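Methanol--corrinoid protein co-methyltransferase (PDB 2I2X) transfers the methyl group of methanol to the cob(I)amide carried by its partner protein MtaC, as a zinc-binding enzyme of methanogenesis from methanol. Local coordinates at residues A121-I126 and A158-E164; I213-T218 and G261-K267. The contacts are given in a common frame with arbitrary orientation. Numbering follows the deposited sequence.

In the fold
Both contacts are buried in the TIM barrel wall, their centres about 9 Å apart, and share the sheet where strands 160-163 and 213-216 are neighbours. Contact 1 pairs two parallel strands through repeated backbone hydrogen bonds and buries 633 Å² (both sides summed). Contact 2 buries 437 Å² (likewise summed) and sets strand 213-216 against the irregular 261-267, held by the hydrogen bond V263 N to S214 O and van der Waals and CA-H...O contacts. L161 N to I213 O (2.9 Å) and S162 OG to G216 O (2.8 Å) join the two. Both reach the metal site: E164 of contact 1 binds zinc and potassium, and K267 NZ of contact 2 makes a weak hydrogen bond to E164 OE2.

Contact 1 of 2, residues A121-I126 and A158-E164; sequences ALRHTI and ADLLSVE. With ZN (zinc ion), chain Q; K (potassium ion), chain S.
One carboxylate, that of E164, joins two metals: OE1 binds zinc at 2.1 Å and OE2 binds potassium at 2.4 Å. C220 and C269 also bind the zinc, and E86 and E313 the potassium. E164 follows V163 in segment 158-164, whose strand 160-163 runs parallel to 121-126, with 4.6 Å between the axes and an angle of 27°. The register pairs R123 with L160, H124 with L161 and T125 with S162, at CA-CA distances of 4.4, 5.5 and 4.5 Å. Extended backbone angles (phi near -110°, psi near 130° at L122 to H124) set up the bonds L160 N to L122 O (3.0 Å), H124 N to L160 O (3.1 Å), S162 N to H124 O (3.2 Å) and I126 N to S162 O (3.0 Å). This is the beta-alpha-beta unit of a TIM barrel, with helix 143-155 connecting. R123, T125, L160 and S162 occupy one face of the sheet; H124, I126, L161 and V163 occupy the other, where F150 of that helix packs on I126 and V163. At the entry, D159 (phi -97°, psi -39°) gives L122 O a second donor, its N at 2.7 Å, and D159 OD1 receives L122 N at 2.7 Å. R123, extended through chi1 and chi2 (both t), presents the edge of its guanidinium to S162 OG, reached by R123 NE at 3.3 Å and R123 NH2 at 3.2 Å; R123 also salt-bridges E42, S162 OG bonds G216 O, and T125 OG1 bonds E84. Beyond the last direct bond, a water spans I126 O (2.7 Å) and E164 N (2.8 Å).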
ATOM      1  N   ALA A 121       0.496  16.492 -14.775  1.00  6.39           N
ATOM      2  CA  ALA A 121       1.556  16.430 -15.783  1.00  5.92           C
ATOM      3  C   ALA A 121       1.923  14.978 -15.939  1.00  6.18           C
ATOM      4  O   ALA A 121       1.715  14.181 -15.032  1.00  7.12           O
ATOM      5  CB  ALA A 121       2.794  17.282 -15.377  1.00  5.47           C
ATOM      6  N   LEU A 122       2.408  14.619 -17.111  1.00  6.52           N
ATOM      7  CA  LEU A 122       2.751  13.253 -17.383  1.00  7.52           C
ATOM      8  C   LEU A 122       4.272  13.078 -17.583  1.00  8.21           C
ATOM      9  O   LEU A 122       4.893  13.748 -18.384  1.00  9.32           O
ATOM     10  CB  LEU A 122       1.954  12.761 -18.593  1.00  7.22           C
ATOM     11  CG  LEU A 122       2.298  11.355 -19.094  1.00  7.01           C
ATOM     12  CD1 LEU A 122       1.971  10.314 -18.035  1.00  3.89           C
ATOM     13  CD2 LEU A 122       1.623  11.050 -20.421  1.00  5.46           C
ATOM     14  N   ARG A 123       4.863  12.166 -16.843  1.00  8.69           N
ATOM     15  CA  ARG A 123       6.262  11.902 -16.983  1.00  9.16           C
ATOM     16  C   ARG A 123       6.416  10.532 -17.579  1.00  9.91           C
ATOM     17  O   ARG A 123       5.806   9.570 -17.087  1.00 10.14           O
ATOM     18  CB  ARG A 123       6.909  11.921 -15.632  1.00  8.97           C
ATOM     19  CG  ARG A 123       8.353  11.489 -15.628  1.00  9.14           C
ATOM     20  CD  ARG A 123       8.761  11.497 -14.181  1.00  9.19           C
ATOM     21  NE  ARG A 123      10.076  12.019 -14.015  1.00  9.06           N
ATOM     22  CZ  ARG A 123      10.455  12.821 -13.038  1.00 10.10           C
ATOM     23  NH1 ARG A 123       9.624  13.222 -12.091  1.00  7.95           N
ATOM     24  NH2 ARG A 123      11.712  13.221 -13.026  1.00 13.76           N
ATOM     25  N   HIS A 124       7.217  10.461 -18.643  1.00  9.65           N
ATOM     26  CA  HIS A 124       7.607   9.215 -19.244  1.00  9.79           C
ATOM     27  C   HIS A 124       9.079   9.042 -19.010  1.00 10.09           C
ATOM     28  O   HIS A 124       9.865   9.953 -19.263  1.00 10.37           O
ATOM     29  CB  HIS A 124       7.323   9.223 -20.746  1.00  9.88           C
ATOM     30  CG  HIS A 124       6.096   8.457 -21.125  1.00 10.53           C
ATOM     31  ND1 HIS A 124       4.902   8.566 -20.434  1.00 11.47           N
ATOM     32  CD2 HIS A 124       5.883   7.550 -22.102  1.00  8.07           C
ATOM     33  CE1 HIS A 124       4.004   7.773 -20.987  1.00  9.09           C
ATOM     34  NE2 HIS A 124       4.579   7.131 -21.987  1.00  8.81           N
ATOM     35  N   THR A 125       9.435   7.865 -18.517  1.00 10.47           N
ATOM     36  CA  THR A 125      10.805   7.469 -18.263  1.00 10.23           C
ATOM     37  C   THR A 125      11.164   6.356 -19.261  1.00 10.67           C
ATOM     38  O   THR A 125      10.755   5.186 -19.101  1.00 10.07           O
ATOM     39  CB  THR A 125      10.937   6.957 -16.817  1.00 10.53           C
ATOM     40  OG1 THR A 125      10.587   8.009 -15.929  1.00 10.59           O
ATOM     41  CG2 THR A 125      12.373   6.452 -16.499  1.00 11.21           C
ATOM     42  N   ILE A 126      11.923   6.739 -20.298  1.00 11.16           N
ATOM     43  CA  ILE A 126      12.350   5.838 -21.348  1.00 10.39           C
ATOM     44  C   ILE A 126      13.232   4.782 -20.689  1.00 10.34           C
ATOM     45  O   ILE A 126      13.903   5.056 -19.692  1.00  9.48           O
ATOM     46  CB  ILE A 126      13.079   6.659 -22.454  1.00 11.60           C
ATOM     47  CG1 ILE A 126      12.062   7.369 -23.367  1.00 13.46           C
ATOM     48  CG2 ILE A 126      14.006   5.787 -23.365  1.00  9.52           C
ATOM     49  CD1 ILE A 126      10.972   8.165 -22.667  1.00 13.58           C
ATOM     50  N   ALA A 158       3.818  13.153 -23.398  1.00 13.06           N
ATOM     51  CA  ALA A 158       4.729  13.225 -22.260  1.00 12.95           C
ATOM     52  C   ALA A 158       5.191  14.656 -22.023  1.00 12.93           C
ATOM     53  O   ALA A 158       5.569  15.359 -22.955  1.00 12.38           O
ATOM     54  CB  ALA A 158       5.898  12.266 -22.399  1.00 12.51           C
ATOM     55  N   ASP A 159       5.106  15.079 -20.759  1.00 13.34           N
ATOM     56  CA  ASP A 159       5.445  16.427 -20.327  1.00 13.09           C
ATOM     57  C   ASP A 159       6.877  16.472 -19.782  1.00 13.20           C
ATOM     58  O   ASP A 159       7.613  17.436 -20.011  1.00 14.04           O
ATOM     59  CB  ASP A 159       4.471  16.866 -19.232  1.00 13.40           C
ATOM     60  CG  ASP A 159       3.032  16.986 -19.726  1.00 14.49           C
ATOM     61  OD1 ASP A 159       2.152  16.292 -19.179  1.00 16.82           O
ATOM     62  OD2 ASP A 159       2.761  17.778 -20.653  1.00 16.24           O
ATOM     63  N   LEU A 160       7.275  15.430 -19.059  1.00 12.72           N
ATOM     64  CA  LEU A 160       8.616  15.367 -18.470  1.00 12.29           C
ATOM     65  C   LEU A 160       9.319  14.154 -19.036  1.00 12.35           C
ATOM     66  O   LEU A 160       8.690  13.110 -19.269  1.00 13.57           O
ATOM     67  CB  LEU A 160       8.558  15.305 -16.934  1.00 11.66           C
ATOM     68  CG  LEU A 160       7.555  16.264 -16.246  1.00 11.90           C
ATOM     69  CD1 LEU A 160       7.204  15.808 -14.835  1.00 11.30           C
ATOM     70  CD2 LEU A 160       7.988  17.703 -16.197  1.00 10.19           C
ATOM     71  N   LEU A 161      10.619  14.279 -19.266  1.00 11.31           N
ATOM     72  CA  LEU A 161      11.399  13.198 -19.850  1.00 11.00           C
ATOM     73  C   LEU A 161      12.513  12.783 -18.902  1.00 10.41           C
ATOM     74  O   LEU A 161      13.225  13.638 -18.387  1.00 10.75           O
ATOM     75  CB  LEU A 161      12.001  13.640 -21.196  1.00 10.52           C
ATOM     76  CG  LEU A 161      11.059  14.211 -22.262  1.00 11.83           C
ATOM     77  CD1 LEU A 161      11.838  14.661 -23.490  1.00 13.53           C
ATOM     78  CD2 LEU A 161       9.977  13.198 -22.655  1.00 11.74           C
ATOM     79  N   SER A 162      12.674  11.481 -18.689  1.00  9.57           N
ATOM     80  CA  SER A 162      13.656  10.957 -17.763  1.00  9.40           C
ATOM     81  C   SER A 162      14.146   9.619 -18.287  1.00  9.35           C
ATOM     82  O   SER A 162      13.542   9.045 -19.213  1.00  9.14           O
ATOM     83  CB  SER A 162      12.992  10.703 -16.416  1.00  9.85           C
ATOM     84  OG  SER A 162      12.961  11.857 -15.599  1.00 12.17           O
ATOM     85  N   VAL A 163      15.221   9.117 -17.680  1.00  8.30           N
ATOM     86  CA  VAL A 163      15.711   7.761 -17.917  1.00  8.11           C
ATOM     87  C   VAL A 163      16.473   7.394 -16.669  1.00  8.38           C
ATOM     88  O   VAL A 163      16.960   8.271 -15.976  1.00  7.58           O
ATOM     89  CB  VAL A 163      16.683   7.658 -19.161  1.00  8.37           C
ATOM     90  CG1 VAL A 163      17.748   8.719 -19.131  1.00  5.71           C
ATOM     91  CG2 VAL A 163      17.359   6.276 -19.222  1.00  6.81           C
ATOM     92  N   GLU A 164      16.571   6.108 -16.388  1.00  8.88           N
ATOM     93  CA  GLU A 164      17.513   5.619 -15.391  1.00 10.80           C
ATOM     94  C   GLU A 164      18.693   5.017 -16.151  1.00 10.56           C
ATOM     95  O   GLU A 164      18.648   3.850 -16.532  1.00 10.67           O
ATOM     96  CB  GLU A 164      16.871   4.527 -14.545  1.00 10.47           C
ATOM     97  CG  GLU A 164      15.424   4.761 -14.320  1.00 15.30           C
ATOM     98  CD  GLU A 164      14.970   4.326 -12.948  1.00 20.53           C
ATOM     99  OE1 GLU A 164      15.753   3.722 -12.204  1.00 22.34           O
ATOM    100  OE2 GLU A 164      13.802   4.576 -12.597  1.00 24.60           O
TER
HETATM  101 ZN    ZN Q 501      15.127   3.530 -10.184  1.00 20.92          ZN
HETATM  102  K     K S 511      12.536   2.976 -11.288  0.70 23.46           K
HETATM  103  O   HOH W   1      15.003   4.063 -17.434  1.00  6.82           O

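Contact 2 of 2, residues I213-T218 and G261-K267; sequences ISAGDT and GAVGPGK
In this TIM barrel, 261-267 fills the place of a sixth strand without regular strand geometry: it runs beside strand 213-216, and G266 bonds by its backbone to T285 on strand 285-287. The nearest CA pairs are S214-A262 (4.6 Å), A215-G264 (4.2 Å) and G216-G266 (4.5 Å), so the second segment spends an extra residue at V263 and another at P265. G261 (phi 122°, psi -10°) is the C-prime residue of the Schellman motif that ends helix 240-259. A262 points its CB toward the strand, 3.5 Å from S214 OG, which bonds S204, and A262 CA makes a CA-H...O contact with S214 O at 3.2 Å. V263 N donates to the same S214 O at 2.9 Å and 156°, while V263 CG2 packs on I213 CG2 at 3.9 Å. G264 (phi 91°, psi 174°) brings its CA to 2.9 Å from A215 O; at these angles a CB would collide with the preceding carbonyl. A cis peptide bond then leads into P265, whose O lies 3.5 Å from A215 CB and whose CD is 4.4 Å from that same CB. G266 faces G216 (phi 147°, psi 175°), where an ideal CB would sit 3.3 Å from G266 CA. K267 starts toward the strand and then turns away through three m rotamers; its NZ salt-bridges E84, hydrogen-bonds E86 and makes a weak hydrogen bond to E164, placing the lysine beside the metal site, and its CG rests 3.8 Å from G216 O.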
ATOM      1  N   ILE A 213       9.825  18.928 -21.162  1.00 13.84           N
ATOM      2  CA  ILE A 213      10.809  19.183 -20.130  1.00 13.02           C
ATOM      3  C   ILE A 213      11.862  18.119 -19.978  1.00 12.12           C
ATOM      4  O   ILE A 213      11.560  16.951 -19.838  1.00 12.30           O
ATOM      5  CB  ILE A 213      10.160  19.648 -18.811  1.00 13.68           C
ATOM      6  CG1 ILE A 213      10.026  21.186 -18.914  1.00 14.87           C
ATOM      7  CG2 ILE A 213      11.024  19.252 -17.594  1.00 11.30           C
ATOM      8  CD1 ILE A 213       8.706  21.691 -18.567  1.00 16.88           C
ATOM      9  N   SER A 214      13.113  18.543 -20.055  1.00 10.80           N
ATOM     10  CA  SER A 214      14.224  17.650 -19.798  1.00 10.10           C
ATOM     11  C   SER A 214      14.329  17.561 -18.274  1.00  9.43           C
ATOM     12  O   SER A 214      14.818  18.487 -17.623  1.00  9.59           O
ATOM     13  CB  SER A 214      15.498  18.215 -20.442  1.00  9.86           C
ATOM     14  OG  SER A 214      16.628  17.441 -20.124  1.00 11.14           O
ATOM     15  N   ALA A 215      13.834  16.474 -17.698  1.00  8.25           N
ATOM     16  CA  ALA A 215      13.616  16.450 -16.267  1.00  7.70           C
ATOM     17  C   ALA A 215      14.829  16.023 -15.415  1.00  7.15           C
ATOM     18  O   ALA A 215      15.228  16.746 -14.507  1.00  6.95           O
ATOM     19  CB  ALA A 215      12.367  15.647 -15.931  1.00  7.55           C
ATOM     20  N   GLY A 216      15.408  14.859 -15.699  1.00  7.11           N
ATOM     21  CA  GLY A 216      16.615  14.402 -15.006  1.00  6.96           C
ATOM     22  C   GLY A 216      16.648  12.890 -14.849  1.00  7.59           C
ATOM     23  O   GLY A 216      15.674  12.210 -15.174  1.00  7.68           O
ATOM     24  N   ASP A 217      17.763  12.397 -14.311  1.00  7.80           N
ATOM     25  CA  ASP A 217      18.189  10.980 -14.285  1.00  8.03           C
ATOM     26  C   ASP A 217      18.252  10.526 -12.815  1.00  7.42           C
ATOM     27  O   ASP A 217      17.737  11.208 -11.934  1.00  7.92           O
ATOM     28  CB  ASP A 217      19.606  10.919 -14.888  1.00  8.41           C
ATOM     29  CG  ASP A 217      19.941   9.586 -15.532  1.00  9.52           C
ATOM     30  OD1 ASP A 217      19.900   8.535 -14.865  1.00 10.73           O
ATOM     31  OD2 ASP A 217      20.308   9.601 -16.721  1.00 13.06           O
ATOM     32  N   THR A 218      18.908   9.404 -12.548  1.00  6.98           N
ATOM     33  CA  THR A 218      19.019   8.832 -11.189  1.00  6.86           C
ATOM     34  C   THR A 218      20.103   7.839 -11.253  1.00  6.13           C
ATOM     35  O   THR A 218      20.123   6.999 -12.172  1.00  3.96           O
ATOM     36  CB  THR A 218      17.928   7.771 -10.895  1.00  6.83           C
ATOM     37  OG1 THR A 218      16.655   8.259 -11.207  1.00 11.90           O
ATOM     38  CG2 THR A 218      17.941   7.342  -9.493  1.00  5.54           C
ATOM     39  N   GLY A 261      21.767  20.412 -19.257  1.00 10.48           N
ATOM     40  CA  GLY A 261      20.548  20.979 -19.791  1.00 11.10           C
ATOM     41  C   GLY A 261      19.232  20.586 -19.178  1.00 11.09           C
ATOM     42  O   GLY A 261      18.238  21.215 -19.509  1.00 12.64           O
ATOM     43  N   ALA A 262      19.194  19.579 -18.300  1.00  9.82           N
ATOM     44  CA  ALA A 262      17.936  19.256 -17.600  1.00  8.82           C
ATOM     45  C   ALA A 262      17.647  20.342 -16.576  1.00  8.30           C
ATOM     46  O   ALA A 262      18.552  21.042 -16.181  1.00  8.67           O
ATOM     47  CB  ALA A 262      17.974  17.853 -16.930  1.00  7.52           C
ATOM     48  N   VAL A 263      16.393  20.462 -16.134  1.00  8.26           N
ATOM     49  CA  VAL A 263      15.946  21.566 -15.286  1.00  7.14           C
ATOM     50  C   VAL A 263      15.177  21.032 -14.088  1.00  6.99           C
ATOM     51  O   VAL A 263      14.755  21.799 -13.201  1.00  6.68           O
ATOM     52  CB  VAL A 263      15.031  22.567 -16.089  1.00  7.90           C
ATOM     53  CG1 VAL A 263      15.817  23.244 -17.247  1.00  7.14           C
ATOM     54  CG2 VAL A 263      13.782  21.873 -16.623  1.00  5.05           C
ATOM     55  N   GLY A 264      14.993  19.714 -14.071  1.00  6.61           N
ATOM     56  CA  GLY A 264      14.246  19.044 -13.014  1.00  6.43           C
ATOM     57  C   GLY A 264      12.772  18.928 -13.377  1.00  6.76           C
ATOM     58  O   GLY A 264      12.326  19.504 -14.364  1.00  6.17           O
ATOM     59  N   PRO A 265      11.981  18.229 -12.551  1.00  6.83           N
ATOM     60  CA  PRO A 265      12.337  17.542 -11.316  1.00  6.86           C
ATOM     61  C   PRO A 265      13.064  16.236 -11.561  1.00  7.36           C
ATOM     62  O   PRO A 265      12.677  15.482 -12.438  1.00  7.41           O
ATOM     63  CB  PRO A 265      10.977  17.268 -10.668  1.00  7.52           C
ATOM     64  CG  PRO A 265       9.994  17.230 -11.832  1.00  7.57           C
ATOM     65  CD  PRO A 265      10.539  18.176 -12.855  1.00  6.21           C
ATOM     66  N   GLY A 266      14.120  15.969 -10.795  1.00  8.20           N
ATOM     67  CA  GLY A 266      14.828  14.705 -10.900  1.00  8.06           C
ATOM     68  C   GLY A 266      13.965  13.521 -10.525  1.00  8.65           C
ATOM     69  O   GLY A 266      13.002  13.648  -9.781  1.00  9.65           O
ATOM     70  N   LYS A 267      14.325  12.359 -11.036  1.00  8.77           N
ATOM     71  CA  LYS A 267      13.672  11.099 -10.701  1.00  8.64           C
ATOM     72  C   LYS A 267      13.639  10.754  -9.244  1.00  7.56           C
ATOM     73  O   LYS A 267      14.618  10.894  -8.537  1.00  6.23           O
ATOM     74  CB  LYS A 267      14.358   9.943 -11.423  1.00  8.54           C
ATOM     75  CG  LYS A 267      13.891   9.786 -12.858  1.00 11.26           C
ATOM     76  CD  LYS A 267      12.661   8.935 -12.887  1.00 15.08           C
ATOM     77  CE  LYS A 267      13.015   7.501 -12.582  1.00 14.42           C
ATOM     78  NZ  LYS A 267      11.774   6.762 -12.290  1.00 14.65           N
TER